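Local atomic coordinates of cellulase (Soil metagenome, PDB entry 5I2U), a protein that probably hydrolyses the beta-1,4-glycosidic bonds of cellulose as a salt-tolerant, TIM-barrel glycoside hydrolase of family 5. Residues K312-G315 and K316-N320. Sequence-based numbering, arbitrary orientation.
Sequences KPWG and KLTRN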
# COMPACT_ATOMS: atom_id res chain seq x y z
N LYS A 312 -2.37 20.31 0.99
CA LYS A 312 -0.99 20.71 0.87
C LYS A 312 -0.57 20.56 -0.60
O LYS A 312 -1.23 19.85 -1.36
CB LYS A 312 -0.11 19.85 1.78
CG LYS A 312 -0.28 20.11 3.27
CD LYS A 312 0.75 21.11 3.80
CE LYS A 312 2.13 20.51 3.96
NZ LYS A 312 2.18 19.53 5.09
N PRO A 313 0.54 21.21 -1.00
CA PRO A 313 1.07 21.03 -2.36
C PRO A 313 1.16 19.56 -2.82
O PRO A 313 0.68 19.23 -3.91
CB PRO A 313 2.46 21.65 -2.27
CG PRO A 313 2.38 22.66 -1.17
CD PRO A 313 1.34 22.17 -0.21
N TRP A 314 1.71 18.70 -1.97
CA TRP A 314 1.74 17.24 -2.24
C TRP A 314 0.35 16.61 -2.30
O TRP A 314 0.12 15.67 -3.06
CB TRP A 314 2.65 16.55 -1.21
CG TRP A 314 2.63 15.05 -1.22
CD1 TRP A 314 2.43 14.27 -0.14
CD2 TRP A 314 2.77 14.17 -2.34
NE1 TRP A 314 2.46 12.95 -0.49
CE2 TRP A 314 2.68 12.85 -1.84
CE3 TRP A 314 3.00 14.35 -3.71
CZ2 TRP A 314 2.77 11.73 -2.66
CZ3 TRP A 314 3.11 13.23 -4.53
CH2 TRP A 314 2.99 11.94 -4.00
N GLY A 315 -0.59 17.14 -1.51
CA GLY A 315 -2.00 16.74 -1.57
C GLY A 315 -2.62 17.03 -2.92
O GLY A 315 -3.25 16.16 -3.52
N LYS A 316 -2.45 18.26 -3.39
CA LYS A 316 -2.95 18.65 -4.70
C LYS A 316 -2.35 17.81 -5.83
O LYS A 316 -3.07 17.37 -6.74
CB LYS A 316 -2.67 20.14 -4.96
CG LYS A 316 -3.49 21.10 -4.11
CD LYS A 316 -3.20 22.55 -4.51
CE LYS A 316 -4.11 23.55 -3.80
NZ LYS A 316 -3.65 23.81 -2.41
N LEU A 317 -1.03 17.63 -5.78
CA LEU A 317 -0.32 16.84 -6.78
C LEU A 317 -0.77 15.37 -6.78
O LEU A 317 -0.93 14.76 -7.85
CB LEU A 317 1.18 16.93 -6.52
CG LEU A 317 2.12 16.21 -7.49
CD1 LEU A 317 1.86 16.65 -8.92
CD2 LEU A 317 3.57 16.46 -7.10
N THR A 318 -0.99 14.81 -5.58
CA THR A 318 -1.52 13.44 -5.44
C THR A 318 -2.95 13.33 -5.98
O THR A 318 -3.27 12.41 -6.73
CB THR A 318 -1.49 12.97 -3.96
OG1 THR A 318 -0.14 12.93 -3.48
CG2 THR A 318 -2.09 11.58 -3.81
N ARG A 319 -3.81 14.25 -5.57
CA ARG A 319 -5.20 14.23 -6.00
C ARG A 319 -5.29 14.29 -7.52
O ARG A 319 -6.02 13.51 -8.12
CB ARG A 319 -5.98 15.39 -5.37
CG ARG A 319 -7.46 15.40 -5.69
CD ARG A 319 -8.18 16.51 -4.95
NE ARG A 319 -9.57 16.63 -5.39
CZ ARG A 319 -9.96 17.23 -6.52
NH1 ARG A 319 -9.08 17.79 -7.37
NH2 ARG A 319 -11.25 17.28 -6.80
N ASN A 320 -4.55 15.23 -8.11
CA ASN A 320 -4.55 15.40 -9.56
C ASN A 320 -3.99 14.19 -10.27
O ASN A 320 -4.58 13.74 -11.25
CB ASN A 320 -3.77 16.65 -10.00
CG ASN A 320 -4.46 17.95 -9.61
OD1 ASN A 320 -5.69 18.03 -9.53
ND2 ASN A 320 -3.67 18.97 -9.35
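Trp314 lays one face of its indole against the hydroxyl of Thr318, one turn further along helix 313-325, with OG1 standing 3.0 Å above the plane of the six-membered ring, over its centre. CG of Trp314 lies anti to the backbone N (chi1 171°), and chi2 (-129°) turns the ring face to Thr318. Thr318 OG1 is turned beside its own backbone N and donates to Trp314 O at 2.8 Å, while Thr318 N reaches the same oxygen at 2.9 Å from the other face of the carbonyl plane. Leu317 meets the ring at its edge, CD2 lying 4.0 Å from Trp314 CE3. Trp314 NE1 donates a hydrogen bond to Trp284 O and the indole packs edge-to-face with Trp267, joining this C-terminal helix to the last barrel strand and to helix 264-276. Replacing Trp314 by alanine is likely to leave Trp284 O without this donor and to open a gap beside the Thr318 hydroxyl and Leu317. At the N-cap, Lys312 O starts the backbone ladder by accepting from Lys316 N at 2.9 Å. With its proton directed to Trp314 O, the buried Thr318 hydroxyl probably meets the indole by van der Waals packing and not an O-H...pi bond.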